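Beta-galactosidase (Trichoderma reesei, PDB 3OG2) probably hydrolyses terminal non-reducing beta-D-galactose residues in beta-D-galactosides, as a glycoside hydrolase of family 35. Local coordinates at residues A604-T609 against A625-E630; T610-I615 against A643-E648; Q898-P903 against P980-R985. All blocks are in the same frame, centred on the assembly; numbering follows the deposited sequence.

Contact 1: A604-T609 against A625-E630. With NAG (2-acetamido-2-deoxy-beta-D-glucopyranose), chain B.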
loop_
_atom_site.group_PDB
_atom_site.type_symbol
_atom_site.label_atom_id
_atom_site.label_comp_id
_atom_site.label_asym_id
_atom_site.label_seq_id
_atom_site.Cartn_x
_atom_site.Cartn_y
_atom_site.Cartn_z
ATOM N N ALA A 604 -22.621 -5.547 5.038
ATOM C CA ALA A 604 -21.668 -6.147 5.964
ATOM C C ALA A 604 -20.981 -7.366 5.332
ATOM O O ALA A 604 -21.581 -7.964 4.435
ATOM C CB ALA A 604 -22.399 -6.600 7.206
ATOM N N ASP A 605 -19.804 -7.680 5.832
ATOM C CA ASP A 605 -19.149 -8.928 5.461
ATOM C C ASP A 605 -18.966 -9.785 6.716
ATOM O O ASP A 605 -18.740 -9.261 7.803
ATOM C CB ASP A 605 -17.772 -8.732 4.826
ATOM C CG ASP A 605 -17.851 -8.114 3.443
ATOM O OD1 ASP A 605 -18.801 -7.382 3.113
ATOM O OD2 ASP A 605 -16.891 -8.374 2.618
ATOM N N PHE A 606 -19.080 -11.091 6.519
ATOM C CA PHE A 606 -18.941 -12.040 7.592
ATOM C C PHE A 606 -17.952 -13.150 7.219
ATOM O O PHE A 606 -18.098 -13.824 6.197
ATOM C CB PHE A 606 -20.296 -12.714 7.873
ATOM C CG PHE A 606 -21.356 -11.692 8.212
ATOM C CD1 PHE A 606 -21.415 -11.145 9.496
ATOM C CD2 PHE A 606 -22.288 -11.306 7.249
ATOM C CE1 PHE A 606 -22.384 -10.215 9.842
ATOM C CE2 PHE A 606 -23.262 -10.367 7.605
ATOM C CZ PHE A 606 -23.314 -9.821 8.877
ATOM N N ASN A 607 -16.907 -13.335 8.025
ATOM C CA ASN A 607 -15.971 -14.430 7.731
ATOM C C ASN A 607 -16.176 -15.582 8.727
ATOM O O ASN A 607 -15.636 -16.682 8.476
ATOM C CB ASN A 607 -14.511 -14.002 7.728
ATOM C CG ASN A 607 -13.993 -13.627 9.116
ATOM O OD1 ASN A 607 -14.757 -13.202 9.987
ATOM N ND2 ASN A 607 -12.686 -13.811 9.298
ATOM N N VAL A 608 -16.940 -15.342 9.780
ATOM C CA VAL A 608 -17.271 -16.349 10.770
ATOM C C VAL A 608 -18.698 -16.037 11.201
ATOM O O VAL A 608 -19.250 -14.939 11.031
ATOM C CB VAL A 608 -16.361 -16.336 11.998
ATOM C CG1 VAL A 608 -14.958 -16.675 11.592
ATOM C CG2 VAL A 608 -16.442 -14.995 12.728
ATOM N N THR A 609 -19.366 -17.006 11.831
ATOM C CA THR A 609 -20.731 -16.660 12.278
ATOM C C THR A 609 -20.606 -15.716 13.460
ATOM O O THR A 609 -19.681 -15.707 14.283
ATOM C CB THR A 609 -21.536 -17.914 12.565
ATOM O OG1 THR A 609 -20.806 -18.536 13.592
ATOM C CG2 THR A 609 -21.558 -18.804 11.335
ATOM N N ALA A 625 -32.525 -4.646 7.570
ATOM C CA ALA A 625 -32.083 -5.521 6.497
ATOM C C ALA A 625 -30.554 -5.624 6.563
ATOM O O ALA A 625 -29.899 -4.618 6.901
ATOM C CB ALA A 625 -32.478 -4.996 5.114
ATOM N N VAL A 626 -30.024 -6.783 6.206
ATOM C CA VAL A 626 -28.564 -7.002 6.120
ATOM C C VAL A 626 -28.276 -7.522 4.703
ATOM O O VAL A 626 -28.876 -8.521 4.322
ATOM C CB VAL A 626 -28.029 -7.923 7.226
ATOM C CG1 VAL A 626 -26.555 -8.239 7.038
ATOM C CG2 VAL A 626 -28.269 -7.296 8.617
ATOM N N ASN A 627 -27.468 -6.848 3.953
ATOM C CA ASN A 627 -27.098 -7.274 2.579
ATOM C C ASN A 627 -28.339 -7.572 1.762
ATOM O O ASN A 627 -28.432 -8.553 1.045
ATOM C CB ASN A 627 -26.155 -8.464 2.584
ATOM C CG ASN A 627 -24.848 -8.079 3.268
ATOM O OD1 ASN A 627 -24.535 -6.927 3.447
ATOM N ND2 ASN A 627 -24.064 -9.103 3.642
ATOM N N GLY A 628 -29.305 -6.668 1.918
ATOM C CA GLY A 628 -30.496 -6.729 1.073
ATOM C C GLY A 628 -31.543 -7.704 1.578
ATOM O O GLY A 628 -32.556 -7.849 0.883
ATOM N N LYS A 629 -31.367 -8.372 2.699
ATOM C CA LYS A 629 -32.335 -9.359 3.141
ATOM C C LYS A 629 -32.941 -8.876 4.457
ATOM O O LYS A 629 -32.229 -8.643 5.446
ATOM C CB LYS A 629 -31.637 -10.704 3.375
ATOM C CG LYS A 629 -31.048 -11.501 2.225
ATOM C CD LYS A 629 -30.361 -12.772 2.706
ATOM C CE LYS A 629 -31.251 -13.870 3.259
ATOM N NZ LYS A 629 -30.536 -14.917 4.068
ATOM N N GLU A 630 -34.259 -8.707 4.492
ATOM C CA GLU A 630 -34.905 -8.272 5.723
ATOM C C GLU A 630 -34.738 -9.362 6.780
ATOM O O GLU A 630 -34.728 -10.535 6.456
ATOM C CB GLU A 630 -36.394 -7.945 5.496
ATOM C CG GLU A 630 -36.862 -6.983 6.598
ATOM C CD GLU A 630 -38.304 -7.082 7.017
ATOM O OE1 GLU A 630 -39.119 -7.311 6.085
ATOM O OE2 GLU A 630 -38.648 -6.915 8.217
HETATM C C1 NAG B . -12.149 -13.659 10.605
HETATM C C2 NAG B . -10.821 -14.469 10.657
HETATM C C3 NAG B . -10.148 -14.284 12.013
HETATM C C4 NAG B . -9.912 -12.748 12.231
HETATM C C5 NAG B . -11.261 -12.006 12.054
HETATM C C6 NAG B . -11.035 -10.495 12.065
HETATM C C7 NAG B . -11.113 -16.522 9.360
HETATM C C8 NAG B . -11.473 -17.974 9.414
HETATM N N2 NAG B . -11.148 -15.872 10.528
HETATM O O3 NAG B . -8.858 -14.912 11.929
HETATM O O4 NAG B . -9.542 -12.577 13.597
HETATM O O5 NAG B . -11.740 -12.292 10.740
HETATM O O6 NAG B . -12.315 -9.877 12.152
HETATM O O7 NAG B . -10.912 -15.907 8.297
#
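In Asn627 the CG atom lies anti to the carbonyl carbon (chi1 -63°), and from there the carboxamide faces the backbone of Ala604; in the preceding Val626, CG1 stands anti to the backbone N (chi1 174°) and meets the ring of Phe606. The amide group of Asn627 grips Ala604 twice. Its OD1 takes the N-H of Ala604 on a lone pair in the carbonyl plane, with Ala604 N to Asn627 OD1 at 2.8 Å and a fairly straight angle of 161° at the hydrogen. Its ND2 gives a proton to the Ala604 carbonyl, 2.8 Å from Asn627 ND2 to Ala604 O, the oxygen lying close to the amide plane. Next to this pair of bonds the contact is apolar: Val626 CG1 sits in the plane of the Phe606 ring, at its edge, 4.0 Å from Phe606 CE2. Strand 612-615 adds Leu612, which touches both Phe606 and Val626. Asn627 and Gly628 form the centre of a type I' turn whose flanking residues, Val626 and Lys629, exchange both backbone bonds, as in a two-residue beta-hairpin. Farther along 604-609, Asn607 carries an N-linked glycan, with Asn607 ND2 bonded covalently to C1 of the sugar at 1.4 Å. Strands 599-605 and 623-626 run parallel, and where 623-626 ends in the turn the Asn627 carboxamide, much like a peptide group, offers Ala604 one acceptor and one donor, satisfying both its buried backbone atoms.

Contact 2: T610-I615 against A643-E648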
loop_
_atom_site.group_PDB
_atom_site.type_symbol
_atom_site.label_atom_id
_atom_site.label_comp_id
_atom_site.label_asym_id
_atom_site.label_seq_id
_atom_site.Cartn_x
_atom_site.Cartn_y
_atom_site.Cartn_z
ATOM N N THR A 610 -21.602 -14.826 13.573
ATOM C CA THR A 610 -21.699 -13.831 14.636
ATOM C C THR A 610 -23.105 -13.275 14.648
ATOM O O THR A 610 -23.670 -13.164 13.563
ATOM C CB THR A 610 -20.668 -12.712 14.398
ATOM O OG1 THR A 610 -20.818 -11.706 15.405
ATOM C CG2 THR A 610 -20.888 -12.043 13.034
ATOM N N PRO A 611 -23.623 -12.862 15.784
ATOM C CA PRO A 611 -24.791 -12.004 15.780
ATOM C C PRO A 611 -24.366 -10.600 15.405
ATOM O O PRO A 611 -23.178 -10.263 15.346
ATOM C CB PRO A 611 -25.294 -11.989 17.240
ATOM C CG PRO A 611 -24.165 -12.540 18.036
ATOM C CD PRO A 611 -23.154 -13.164 17.157
ATOM N N LEU A 612 -25.328 -9.748 15.155
ATOM C CA LEU A 612 -25.094 -8.313 14.987
ATOM C C LEU A 612 -25.962 -7.615 16.025
ATOM O O LEU A 612 -27.158 -7.877 16.082
ATOM C CB LEU A 612 -25.543 -7.763 13.633
ATOM C CG LEU A 612 -24.706 -7.997 12.413
ATOM C CD1 LEU A 612 -25.339 -7.233 11.255
ATOM C CD2 LEU A 612 -23.243 -7.602 12.663
ATOM N N GLU A 613 -25.345 -6.713 16.779
ATOM C CA GLU A 613 -26.071 -5.894 17.736
ATOM C C GLU A 613 -26.008 -4.439 17.257
ATOM O O GLU A 613 -24.939 -3.930 16.985
ATOM C CB GLU A 613 -25.483 -6.020 19.129
ATOM C CG GLU A 613 -26.142 -5.109 20.174
ATOM C CD GLU A 613 -25.379 -5.225 21.490
ATOM O OE1 GLU A 613 -24.110 -5.214 21.522
ATOM O OE2 GLU A 613 -26.004 -5.302 22.584
ATOM N N ILE A 614 -27.161 -3.843 17.099
ATOM C CA ILE A 614 -27.279 -2.482 16.566
ATOM C C ILE A 614 -27.643 -1.534 17.683
ATOM O O ILE A 614 -28.657 -1.769 18.350
ATOM C CB ILE A 614 -28.379 -2.422 15.496
ATOM C CG1 ILE A 614 -28.360 -3.642 14.611
ATOM C CG2 ILE A 614 -28.242 -1.129 14.704
ATOM C CD1 ILE A 614 -27.289 -3.768 13.623
ATOM N N ILE A 615 -26.810 -0.543 17.884
ATOM C CA ILE A 615 -26.977 0.395 19.008
ATOM C C ILE A 615 -27.219 1.778 18.474
ATOM O O ILE A 615 -26.409 2.259 17.647
ATOM C CB ILE A 615 -25.722 0.324 19.905
ATOM C CG1 ILE A 615 -25.531 -1.090 20.492
ATOM C CG2 ILE A 615 -25.737 1.382 20.999
ATOM C CD1 ILE A 615 -24.105 -1.355 20.974
ATOM N N ALA A 643 -29.640 -9.129 16.126
ATOM C CA ALA A 643 -30.072 -9.865 14.928
ATOM C C ALA A 643 -29.123 -11.014 14.619
ATOM O O ALA A 643 -27.946 -11.006 15.034
ATOM C CB ALA A 643 -30.218 -8.880 13.779
ATOM N N HIS A 644 -29.655 -11.972 13.872
ATOM C CA HIS A 644 -28.882 -13.179 13.565
ATOM C C HIS A 644 -28.932 -13.443 12.076
ATOM O O HIS A 644 -29.640 -14.362 11.639
ATOM C CB HIS A 644 -29.492 -14.381 14.341
ATOM C CG HIS A 644 -29.485 -14.084 15.809
ATOM N ND1 HIS A 644 -28.343 -14.276 16.587
ATOM C CD2 HIS A 644 -30.400 -13.569 16.651
ATOM C CE1 HIS A 644 -28.569 -13.916 17.836
ATOM N NE2 HIS A 644 -29.821 -13.489 17.900
ATOM N N PRO A 645 -28.251 -12.639 11.280
ATOM C CA PRO A 645 -28.262 -12.869 9.828
ATOM C C PRO A 645 -27.736 -14.258 9.504
ATOM O O PRO A 645 -26.864 -14.862 10.165
ATOM C CB PRO A 645 -27.330 -11.791 9.270
ATOM C CG PRO A 645 -26.545 -11.310 10.439
ATOM C CD PRO A 645 -27.375 -11.526 11.677
ATOM N N ALA A 646 -28.261 -14.795 8.402
ATOM C CA ALA A 646 -27.790 -16.070 7.861
ATOM C C ALA A 646 -26.332 -15.920 7.484
ATOM O O ALA A 646 -25.962 -14.959 6.806
ATOM C CB ALA A 646 -28.602 -16.476 6.628
ATOM N N ILE A 647 -25.499 -16.819 7.947
ATOM C CA ILE A 647 -24.087 -16.855 7.566
ATOM C C ILE A 647 -23.711 -18.302 7.284
ATOM O O ILE A 647 -23.573 -19.081 8.214
ATOM C CB ILE A 647 -23.164 -16.253 8.657
ATOM C CG1 ILE A 647 -23.571 -14.811 8.989
ATOM C CG2 ILE A 647 -21.687 -16.401 8.277
ATOM C CD1 ILE A 647 -23.007 -14.342 10.305
ATOM N N GLU A 648 -23.595 -18.664 6.033
ATOM C CA GLU A 648 -23.096 -19.986 5.668
ATOM C C GLU A 648 -21.720 -19.763 5.055
ATOM O O GLU A 648 -21.602 -18.934 4.128
ATOM C CB GLU A 648 -24.037 -20.604 4.656
ATOM C CG GLU A 648 -25.496 -20.614 5.130
ATOM C CD GLU A 648 -25.773 -22.032 5.620
ATOM O OE1 GLU A 648 -26.671 -22.704 5.067
ATOM O OE2 GLU A 648 -24.997 -22.356 6.553
HETATM O O HOH W 1 -25.972 -14.456 12.766
#
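Ala643 N donates to Leu612 O in an almost perfectly straight bond of 2.8 Å, 178° at the hydrogen, with the donor nearly along the C=O axis. The return bond, from Leu612 N to Ala643 O, measures 2.9 Å, and together they make Leu612 and Ala643 an antiparallel hydrogen-bonded pair. Two residues on, the ladder would place Thr610 opposite Pro645, but the proline has no N-H to give. A water stands there instead and donates to both carbonyls, at 2.8 Å from Thr610 O and 2.8 Å from Pro645 O. Thr610 also bonds its own neighbour: OG1, anti to the backbone N (chi1 177°), gives its proton to a lone pair of the Pro611 carbonyl, 2.8 Å from Thr610 OG1 to Pro611 O.

Side chains close round this backbone core. The tip of Ile647 reaches back over Thr610, its CD1 3.5 Å from Thr610 O and also close to the threonine methyl. On the outer side, Pro611 CB comes obliquely to the His644 ring, 3.8 Å from His644 CE1. The face bearing Leu612 and Ala643 is turned inward, and there Leu612 CG lies 4.3 Å from Pro645 CG. Phe606 also touches Pro645 and Ile647, while Leu624 and Leu631 pack on Ala643. Glu613, on the other face of its strand, forms a salt bridge with Arg537.

The strand pairing of 612-615 with 641-643 thus gives way at its end to a loop in which Pro645 has no N-H to offer; one water meets the two facing carbonyls, and beyond it the chains are joined through a few side-chain contacts.

Contact 3: Q898-P903 against P980-R985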
loop_
_atom_site.group_PDB
_atom_site.type_symbol
_atom_site.label_atom_id
_atom_site.label_comp_id
_atom_site.label_asym_id
_atom_site.label_seq_id
_atom_site.Cartn_x
_atom_site.Cartn_y
_atom_site.Cartn_z
ATOM N N GLN A 898 -20.857 -13.552 -6.517
ATOM C CA GLN A 898 -21.917 -12.642 -6.152
ATOM C C GLN A 898 -22.101 -12.598 -4.625
ATOM O O GLN A 898 -22.321 -11.537 -4.072
ATOM C CB GLN A 898 -23.218 -13.066 -6.835
ATOM C CG GLN A 898 -24.178 -11.876 -6.942
ATOM C CD GLN A 898 -25.461 -12.428 -7.557
ATOM O OE1 GLN A 898 -25.428 -13.545 -8.091
ATOM N NE2 GLN A 898 -26.537 -11.661 -7.463
ATOM N N GLU A 899 -22.046 -13.732 -3.958
ATOM C CA GLU A 899 -22.304 -13.806 -2.518
ATOM C C GLU A 899 -21.053 -13.813 -1.678
ATOM O O GLU A 899 -21.176 -13.446 -0.486
ATOM C CB GLU A 899 -23.140 -15.057 -2.163
ATOM C CG GLU A 899 -24.466 -15.109 -2.927
ATOM C CD GLU A 899 -24.426 -15.563 -4.370
ATOM O OE1 GLU A 899 -23.527 -16.318 -4.834
ATOM O OE2 GLU A 899 -25.337 -15.162 -5.164
ATOM N N TYR A 900 -19.906 -14.215 -2.220
ATOM C CA TYR A 900 -18.721 -14.406 -1.402
ATOM C C TYR A 900 -17.507 -13.748 -2.047
ATOM O O TYR A 900 -17.352 -13.800 -3.272
ATOM C CB TYR A 900 -18.347 -15.908 -1.256
ATOM C CG TYR A 900 -19.461 -16.627 -0.494
ATOM C CD1 TYR A 900 -19.396 -16.677 0.891
ATOM C CD2 TYR A 900 -20.522 -17.190 -1.150
ATOM C CE1 TYR A 900 -20.389 -17.319 1.644
ATOM C CE2 TYR A 900 -21.531 -17.829 -0.444
ATOM C CZ TYR A 900 -21.449 -17.876 0.928
ATOM O OH TYR A 900 -22.456 -18.504 1.632
ATOM N N ASP A 901 -16.652 -13.229 -1.181
ATOM C CA ASP A 901 -15.292 -12.780 -1.576
ATOM C C ASP A 901 -14.378 -13.957 -1.284
ATOM O O ASP A 901 -14.180 -14.326 -0.100
ATOM C CB ASP A 901 -14.968 -11.545 -0.770
ATOM C CG ASP A 901 -13.580 -10.992 -0.959
ATOM O OD1 ASP A 901 -12.782 -11.575 -1.725
ATOM O OD2 ASP A 901 -13.244 -9.957 -0.329
ATOM N N ILE A 902 -13.772 -14.543 -2.297
ATOM C CA ILE A 902 -12.927 -15.730 -2.140
ATOM C C ILE A 902 -11.570 -15.386 -2.735
ATOM O O ILE A 902 -11.385 -15.544 -3.946
ATOM C CB ILE A 902 -13.516 -16.973 -2.838
ATOM C CG1 ILE A 902 -14.938 -17.284 -2.347
ATOM C CG2 ILE A 902 -12.585 -18.156 -2.685
ATOM C CD1 ILE A 902 -15.744 -18.220 -3.234
ATOM N N PRO A 903 -10.602 -14.933 -1.973
ATOM C CA PRO A 903 -9.275 -14.635 -2.506
ATOM C C PRO A 903 -8.552 -15.860 -3.068
ATOM O O PRO A 903 -8.505 -16.888 -2.424
ATOM C CB PRO A 903 -8.534 -14.091 -1.281
ATOM C CG PRO A 903 -9.624 -13.576 -0.395
ATOM C CD PRO A 903 -10.748 -14.583 -0.546
ATOM N N PRO A 980 -13.872 -18.433 2.469
ATOM C CA PRO A 980 -14.809 -17.506 1.811
ATOM C C PRO A 980 -15.425 -16.507 2.781
ATOM O O PRO A 980 -15.796 -16.873 3.903
ATOM C CB PRO A 980 -15.929 -18.426 1.271
ATOM C CG PRO A 980 -15.678 -19.768 1.808
ATOM C CD PRO A 980 -14.318 -19.827 2.392
ATOM N N ILE A 981 -15.556 -15.272 2.336
ATOM C CA ILE A 981 -16.194 -14.245 3.170
ATOM C C ILE A 981 -17.549 -13.890 2.577
ATOM O O ILE A 981 -17.625 -13.458 1.446
ATOM C CB ILE A 981 -15.287 -12.980 3.196
ATOM C CG1 ILE A 981 -13.921 -13.390 3.791
ATOM C CG2 ILE A 981 -15.984 -11.841 3.916
ATOM C CD1 ILE A 981 -12.802 -12.568 3.189
ATOM N N LEU A 982 -18.599 -14.079 3.366
ATOM C CA LEU A 982 -19.924 -13.674 2.897
ATOM C C LEU A 982 -19.948 -12.167 2.821
ATOM O O LEU A 982 -19.616 -11.515 3.823
ATOM C CB LEU A 982 -20.955 -14.214 3.901
ATOM C CG LEU A 982 -22.417 -13.974 3.509
ATOM C CD1 LEU A 982 -22.801 -14.755 2.269
ATOM C CD2 LEU A 982 -23.316 -14.345 4.682
ATOM N N THR A 983 -20.280 -11.610 1.637
ATOM C CA THR A 983 -19.942 -10.223 1.386
ATOM C C THR A 983 -21.125 -9.360 0.968
ATOM O O THR A 983 -22.020 -9.801 0.220
ATOM C CB THR A 983 -18.804 -10.131 0.320
ATOM O OG1 THR A 983 -18.379 -8.775 0.239
ATOM C CG2 THR A 983 -19.303 -10.475 -1.078
ATOM N N GLY A 984 -21.083 -8.099 1.429
ATOM C CA GLY A 984 -22.038 -7.056 1.096
ATOM C C GLY A 984 -21.380 -6.003 0.211
ATOM O O GLY A 984 -21.935 -4.924 0.084
ATOM N N ARG A 985 -20.222 -6.324 -0.397
ATOM C CA ARG A 985 -19.560 -5.392 -1.299
ATOM C C ARG A 985 -20.363 -5.135 -2.538
ATOM O O ARG A 985 -21.297 -5.893 -2.891
ATOM C CB ARG A 985 -18.196 -5.981 -1.719
ATOM C CG ARG A 985 -18.383 -7.159 -2.692
ATOM C CD ARG A 985 -17.024 -7.825 -2.934
ATOM N NE ARG A 985 -17.266 -9.063 -3.705
ATOM C CZ ARG A 985 -16.272 -9.835 -4.131
ATOM N NH1 ARG A 985 -14.997 -9.524 -3.898
ATOM N NH2 ARG A 985 -16.560 -10.950 -4.805
HETATM O O HOH W 2 -19.808 -9.703 -4.809
HETATM O O HOH W 3 -21.752 -8.254 -4.232
HETATM O O HOH W 4 -23.565 -12.222 0.388
HETATM O O HOH W 5 -13.624 -7.873 -1.952
HETATM O O HOH W 6 -12.646 -11.502 -4.453
#
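Leu982 CD1 lies over one face of the Tyr900 ring, 4.0 Å from the ring centroid, in a CH-pi contact. In the leucine, chi1 of -176° sets CG anti to the backbone N, and chi2 of 66° brings CD1 over the ring. Beside it, Pro980 CB packs 3.9 Å from Ile902 CG1 and also touches Tyr900. The side chains of Arg985 and Asp901 cross at about a right angle, and Asp901 CB rests over one guanidinium face. Asp901 OD1 and Arg985 NH1 are 3.7 Å apart, a long ion pair in which no N-H points at the oxygen; two waters mediate, each accepting from NH1 and donating to one carboxylate oxygen.

Three backbone bonds fix this arrangement: Asp901 N to Ile981 O at 2.8 Å, Ile981 N to Asp901 O at 3.0 Å, and Thr983 N to Glu899 O at 2.9 Å. Farther out, Glu945 forms a salt bridge with Arg985 NH2, Tyr900 OH bonds Glu648 O, and Thr983 OG1, the acceptor of an ST turn to Arg985 N, bonds Asp605. This short antiparallel ladder, pairing strand 981-982 with the start of strand 900-908, is consistent with the all-beta, galactose-binding-like domain to which 898-903 belongs.

Contacts 1 and 2 belong to one eight-stranded mixed sheet, whereas contact 3 lies in a separate antiparallel sheet later in the chain. Contacts 1 and 3 are buried; contact 2 runs out to the surface and a loop that begins after strand 641-643. A side-chain amide completes the backbone bonding in contact 1, a water does so in contact 2, and contact 3 combines a regular ladder with hydrated charges. Lys629 packs on Ala646 between contacts 1 and 2. The bond from Phe606 N to Leu982 O and the hold of Asp605 OD1 on Gly984 N dock 980-985 against contact 1, while Ala646 meets Leu982 by packing between contacts 2 and 3.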